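Local coordinates for protein NADP-dependent 2-hydroxyacid dehydrogenase (Rhizobium etli, PDB 4XCV) that probably interconverts 2-hydroxyacids and 2-oxoacids by hydride transfer, using NADP(H), which it binds in a Rossmann-type coenzyme domain, at residues K174-E177 against G178-T181; G209-D212 against S213-K217. All blocks are in the same frame, centred on the assembly; numbering follows the deposited sequence.

Contact 1: K174-E177 against G178-T181. With NDP (NADPH dihydro-nicotinamide-adenine-dinucleotide phosphate), chain B.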
loop_
_atom_site.group_PDB
_atom_site.type_symbol
_atom_site.label_atom_id
_atom_site.label_comp_id
_atom_site.label_asym_id
_atom_site.label_seq_id
_atom_site.Cartn_x
_atom_site.Cartn_y
_atom_site.Cartn_z
ATOM N N LYS A 174 -21.112 -13.282 5.902
ATOM C CA LYS A 174 -21.412 -11.853 6.161
ATOM C C LYS A 174 -22.150 -11.229 5.002
ATOM O O LYS A 174 -22.143 -11.724 3.845
ATOM C CB LYS A 174 -20.129 -11.078 6.344
ATOM C CG LYS A 174 -19.330 -11.586 7.458
ATOM C CD LYS A 174 -19.981 -11.343 8.802
ATOM C CE LYS A 174 -19.220 -12.067 9.890
ATOM N NZ LYS A 174 -19.803 -13.444 10.075
ATOM N N THR A 175 -22.815 -10.120 5.245
ATOM C CA THR A 175 -23.291 -9.332 4.149
ATOM C C THR A 175 -22.428 -8.056 4.105
ATOM O O THR A 175 -22.377 -7.297 5.063
ATOM C CB THR A 175 -24.800 -9.030 4.294
ATOM O OG1 THR A 175 -25.525 -10.268 4.334
ATOM C CG2 THR A 175 -25.303 -8.239 3.135
ATOM N N ILE A 176 -21.733 -7.862 2.996
ATOM C CA ILE A 176 -20.837 -6.688 2.813
ATOM C C ILE A 176 -21.131 -6.189 1.404
ATOM O O ILE A 176 -20.896 -6.893 0.432
ATOM C CB ILE A 176 -19.326 -7.059 2.930
ATOM C CG1 ILE A 176 -18.991 -7.654 4.309
ATOM C CG2 ILE A 176 -18.466 -5.817 2.611
ATOM C CD1 ILE A 176 -17.582 -8.146 4.469
ATOM N N GLU A 177 -21.604 -4.942 1.257
ATOM C CA GLU A 177 -21.899 -4.431 -0.093
ATOM C C GLU A 177 -20.723 -4.419 -1.025
ATOM O O GLU A 177 -19.643 -3.974 -0.662
ATOM C CB GLU A 177 -22.501 -3.018 0.004
ATOM C CG GLU A 177 -23.059 -2.492 -1.331
ATOM C CD GLU A 177 -24.491 -2.943 -1.630
ATOM O OE1 GLU A 177 -24.899 -4.063 -1.231
ATOM O OE2 GLU A 177 -25.231 -2.158 -2.279
ATOM N N GLY A 178 -20.901 -4.925 -2.246
ATOM C CA GLY A 178 -19.824 -4.963 -3.229
ATOM C C GLY A 178 -18.801 -6.053 -3.123
ATOM O O GLY A 178 -17.814 -6.060 -3.861
ATOM N N VAL A 179 -19.007 -6.966 -2.160
ATOM C CA VAL A 179 -18.063 -7.997 -1.866
ATOM C C VAL A 179 -18.819 -9.302 -1.774
ATOM O O VAL A 179 -19.698 -9.455 -0.934
ATOM C CB VAL A 179 -17.355 -7.701 -0.522
ATOM C CG1 VAL A 179 -16.420 -8.808 -0.138
ATOM C CG2 VAL A 179 -16.597 -6.373 -0.604
ATOM N N GLU A 180 -18.498 -10.231 -2.665
ATOM C CA GLU A 180 -19.082 -11.573 -2.600
ATOM C C GLU A 180 -18.546 -12.217 -1.314
ATOM O O GLU A 180 -17.354 -12.114 -1.015
ATOM C CB GLU A 180 -18.672 -12.397 -3.805
ATOM C CG GLU A 180 -19.230 -11.951 -5.148
ATOM C CD GLU A 180 -18.902 -12.971 -6.221
ATOM O OE1 GLU A 180 -17.805 -12.900 -6.848
ATOM O OE2 GLU A 180 -19.742 -13.875 -6.422
ATOM N N THR A 181 -19.443 -12.829 -0.540
ATOM C CA THR A 181 -19.060 -13.457 0.731
ATOM C C THR A 181 -19.607 -14.859 0.811
ATOM O O THR A 181 -20.716 -15.147 0.336
ATOM C CB THR A 181 -19.577 -12.633 1.926
ATOM O OG1 THR A 181 -20.962 -12.397 1.775
ATOM C CG2 THR A 181 -18.788 -11.321 2.063
HETATM P PA NDP B . -12.648 -11.678 15.140
HETATM O O1A NDP B . -13.286 -10.323 15.131
HETATM O O2A NDP B . -12.968 -12.671 16.239
HETATM O O5B NDP B . -12.964 -12.341 13.719
HETATM C C5B NDP B . -12.603 -13.707 13.493
HETATM C C4B NDP B . -13.093 -14.073 12.112
HETATM O O4B NDP B . -12.626 -15.387 11.819
HETATM C C3B NDP B . -14.600 -14.080 12.022
HETATM O O3B NDP B . -15.026 -13.596 10.732
HETATM C C2B NDP B . -14.889 -15.550 12.170
HETATM O O2B NDP B . -16.125 -16.002 11.553
HETATM C C1B NDP B . -13.713 -16.161 11.411
HETATM N N9A NDP B . -13.483 -17.570 11.738
HETATM C C8A NDP B . -13.181 -18.044 12.963
HETATM N N7A NDP B . -13.142 -19.411 12.913
HETATM C C5A NDP B . -13.472 -19.760 11.634
HETATM C C6A NDP B . -13.670 -20.980 10.989
HETATM N N6A NDP B . -13.458 -22.139 11.614
HETATM N N1A NDP B . -14.030 -20.959 9.701
HETATM C C2A NDP B . -14.215 -19.790 9.050
HETATM N N3A NDP B . -14.056 -18.576 9.605
HETATM C C4A NDP B . -13.678 -18.613 10.901
HETATM O O3 NDP B . -11.047 -11.536 15.116
HETATM P PN NDP B . -10.138 -10.310 14.608
HETATM O O1N NDP B . -10.569 -9.993 13.215
HETATM O O2N NDP B . -10.160 -9.210 15.559
HETATM O O5D NDP B . -8.704 -10.963 14.669
HETATM C C5D NDP B . -8.415 -12.170 13.948
HETATM C C4D NDP B . -7.124 -12.747 14.540
HETATM O O4D NDP B . -6.014 -11.938 14.176
HETATM C C3D NDP B . -7.056 -12.782 16.042
HETATM O O3D NDP B . -7.719 -13.943 16.573
HETATM C C2D NDP B . -5.565 -12.775 16.340
HETATM O O2D NDP B . -5.103 -14.136 16.511
HETATM C C1D NDP B . -4.944 -12.242 15.082
HETATM N N1N NDP B . -4.165 -11.008 15.225
HETATM C C2N NDP B . -2.882 -10.938 14.748
HETATM C C3N NDP B . -2.107 -9.848 14.957
HETATM C C7N NDP B . -0.772 -9.729 14.432
HETATM O O7N NDP B . -0.028 -8.878 14.975
HETATM N N7N NDP B . -0.320 -10.436 13.412
HETATM C C4N NDP B . -2.667 -8.666 15.647
HETATM C C5N NDP B . -4.044 -8.845 16.072
HETATM C C6N NDP B . -4.749 -9.942 15.910
HETATM P P2B NDP B . -17.539 -15.369 12.033
HETATM O O1X NDP B . -18.579 -16.232 11.397
HETATM O O2X NDP B . -17.528 -15.445 13.551
HETATM O O3X NDP B . -17.545 -13.959 11.605
HETATM O O HOH W 1 -21.786 -9.813 0.887
#
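Thr181 OG1 is held by two partners: it donates to Lys174 O over a very short 2.5 Å and accepts from a water 2.9 Å from OG1. Its chi1 of 52° sets the hydroxyl between its own backbone N and carbonyl carbon, facing the 174-177 backbone. The same water accepts from Ile176 N (2.9 Å to the water oxygen) and donates to Val179 O, joining the two arms of the loop. At the far end the chain reverses in a type II beta turn from Ile176 to Val179, with Gly178 at positive phi. The turn is closed by Val179 N to Ile176 O (3.2 Å, 149° at the hydrogen), the donor standing above the carbonyl plane. Ile176 CG2 lies 3.8 Å from Val179 CG2, the two branched chains meeting at an oblique angle, while Ile176 CD1 reaches toward the methyl of Thr181. Val179 also packs on Val156 and Lys160 of helix 150-162, which places the turn against that helix. From the open end of the loop the Lys174 chain, bent at chi2 (-68°) and chi4, leads away from residues 178-181 to NADPH. There NZ donates to O3X of the 2'-phosphate at 2.8 Å and more weakly to O1X, and it has a second kind of partner in Thr172 O. A lysine ammonium on the adenosine-ribose phosphate, the group that distinguishes NADPH from NADH, is consistent with the NADP dependence of this enzyme, and the Thr181 bond to Lys174 O may steady the backbone from which it reaches.

Contact 2: G209-D212 against S213-K217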
loop_
_atom_site.group_PDB
_atom_site.type_symbol
_atom_site.label_atom_id
_atom_site.label_comp_id
_atom_site.label_asym_id
_atom_site.label_seq_id
_atom_site.Cartn_x
_atom_site.Cartn_y
_atom_site.Cartn_z
ATOM N N GLY A 209 -3.204 -25.786 11.495
ATOM C CA GLY A 209 -2.694 -26.501 10.318
ATOM C C GLY A 209 -3.595 -26.422 9.104
ATOM O O GLY A 209 -3.602 -27.327 8.256
ATOM N N PHE A 210 -4.326 -25.337 9.020
ATOM C CA PHE A 210 -5.346 -25.127 8.002
ATOM C C PHE A 210 -4.752 -24.768 6.642
ATOM O O PHE A 210 -5.245 -25.238 5.587
ATOM C CB PHE A 210 -6.275 -24.048 8.558
ATOM C CG PHE A 210 -7.370 -23.645 7.640
ATOM C CD1 PHE A 210 -8.452 -24.440 7.452
ATOM C CD2 PHE A 210 -7.282 -22.449 6.978
ATOM C CE1 PHE A 210 -9.473 -24.031 6.571
ATOM C CE2 PHE A 210 -8.254 -22.044 6.135
ATOM C CZ PHE A 210 -9.353 -22.850 5.905
ATOM N N TYR A 211 -3.729 -23.919 6.643
ATOM C CA TYR A 211 -3.103 -23.484 5.414
ATOM C C TYR A 211 -1.983 -24.476 5.070
ATOM O O TYR A 211 -0.847 -24.359 5.539
ATOM C CB TYR A 211 -2.579 -22.063 5.545
ATOM C CG TYR A 211 -3.553 -21.005 5.986
ATOM C CD1 TYR A 211 -4.657 -20.627 5.211
ATOM C CD2 TYR A 211 -3.354 -20.346 7.169
ATOM C CE1 TYR A 211 -5.488 -19.614 5.628
ATOM C CE2 TYR A 211 -4.202 -19.318 7.597
ATOM C CZ TYR A 211 -5.260 -18.964 6.802
ATOM O OH TYR A 211 -6.097 -17.941 7.206
ATOM N N ASP A 212 -2.348 -25.460 4.232
ATOM C CA ASP A 212 -1.480 -26.566 3.899
ATOM C C ASP A 212 -1.408 -26.778 2.402
ATOM O O ASP A 212 -1.997 -26.065 1.614
ATOM C CB ASP A 212 -1.888 -27.838 4.656
ATOM C CG ASP A 212 -3.257 -28.357 4.285
ATOM O OD1 ASP A 212 -3.883 -27.836 3.345
ATOM O OD2 ASP A 212 -3.728 -29.316 4.995
ATOM N N SER A 213 -0.615 -27.772 2.009
ATOM C CA SER A 213 -0.447 -28.089 0.591
ATOM C C SER A 213 -1.758 -28.226 -0.162
ATOM O O SER A 213 -1.905 -27.699 -1.233
ATOM C CB SER A 213 0.379 -29.380 0.397
ATOM O OG SER A 213 1.711 -29.238 0.868
ATOM N N GLU A 214 -2.696 -28.967 0.403
ATOM C CA GLU A 214 -3.972 -29.188 -0.257
ATOM C C GLU A 214 -4.722 -27.855 -0.498
ATOM O O GLU A 214 -5.314 -27.644 -1.573
ATOM C CB GLU A 214 -4.845 -30.078 0.625
ATOM C CG GLU A 214 -6.190 -30.440 0.012
ATOM C CD GLU A 214 -7.104 -31.234 0.959
ATOM O OE1 GLU A 214 -6.588 -31.889 1.898
ATOM O OE2 GLU A 214 -8.349 -31.233 0.742
ATOM N N LEU A 215 -4.717 -26.978 0.509
ATOM C CA LEU A 215 -5.366 -25.680 0.355
ATOM C C LEU A 215 -4.684 -24.853 -0.745
ATOM O O LEU A 215 -5.336 -24.248 -1.582
ATOM C CB LEU A 215 -5.377 -24.951 1.693
ATOM C CG LEU A 215 -6.039 -23.581 1.697
ATOM C CD1 LEU A 215 -6.776 -23.353 3.005
ATOM C CD2 LEU A 215 -5.058 -22.464 1.431
ATOM N N PHE A 216 -3.349 -24.820 -0.756
ATOM C CA PHE A 216 -2.650 -23.982 -1.730
ATOM C C PHE A 216 -2.908 -24.417 -3.166
ATOM O O PHE A 216 -3.012 -23.590 -4.066
ATOM C CB PHE A 216 -1.137 -23.956 -1.485
ATOM C CG PHE A 216 -0.739 -23.451 -0.109
ATOM C CD1 PHE A 216 -1.371 -22.380 0.478
ATOM C CD2 PHE A 216 0.265 -24.081 0.590
ATOM C CE1 PHE A 216 -1.003 -21.950 1.735
ATOM C CE2 PHE A 216 0.634 -23.667 1.842
ATOM C CZ PHE A 216 -0.012 -22.587 2.418
ATOM N N LYS A 217 -3.057 -25.731 -3.344
ATOM C CA LYS A 217 -3.374 -26.282 -4.674
ATOM C C LYS A 217 -4.776 -25.941 -5.153
ATOM O O LYS A 217 -5.081 -26.184 -6.337
ATOM C CB LYS A 217 -3.151 -27.794 -4.697
ATOM C CG LYS A 217 -1.686 -28.205 -4.673
ATOM C CD LYS A 217 -1.554 -29.691 -4.468
ATOM C CE LYS A 217 -0.181 -30.070 -3.971
ATOM N NZ LYS A 217 0.935 -29.419 -4.701
HETATM O O HOH W 2 -4.398 -31.775 3.753
#
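The CD1 methyl of Leu215 fills the angle between the Phe210 and Tyr211 side chains. It sits over one face of the Phe210 ring, 4.1 Å from the centroid in a CH-pi contact, and its nearest ring atom is Phe210 CE2 at 3.7 Å. Tyr211 CD1 borders the same methyl, with the Tyr211 and Leu215 side chains running side by side. Phe216 turns one ring face to the Asp212 carbonyl, with Asp212 O 3.2 Å above the plane of the Phe216 ring and offset toward the rim, and Phe216 CZ comes 4.1 Å from Tyr211 CB. The rings of Tyr211 and Phe216 both also meet Phe230, and Leu215 touches Leu197 of strand 196-199, so the helix start is wedged onto the parallel sheet. Asp212 is the N-cap of helix 213-216. With chi1 at 64° its carboxylate turns back over the first turn, where OD1 accepts from Leu215 N at 3.1 Å and 164°; Asp212 O takes Phe216 N at 3.0 Å. A water bridges Asp212 OD2 and Glu214 OE1, donating to both. The carboxylate thus accepts from an amide at the positive end of the helix, which would probably stabilise its negative charge, while Leu215 and Phe216, both buried, turn apolar surface to Phe210 and Tyr211.

Both contacts are local and follow one another in series, neither nested nor crossed, within the coenzyme-binding domain. Going from the N terminus, the chain leaves strand 165-169 and contact 1 closes the loop that brings it into strand 180-182, an outermost strand of the seven-stranded parallel sheet. It then passes through helix 187-192 and the inner strand 196-199 before contact 2 caps the start of helix 213-216 at the end of the following loop. Their centres are about 25 Å apart and their nearest atoms about 14 Å. Contact 1 holds the adenosine 2'-phosphate of NADPH through Lys174, whereas at contact 2 the Phe210 side chain lies about 6 Å from the coenzyme.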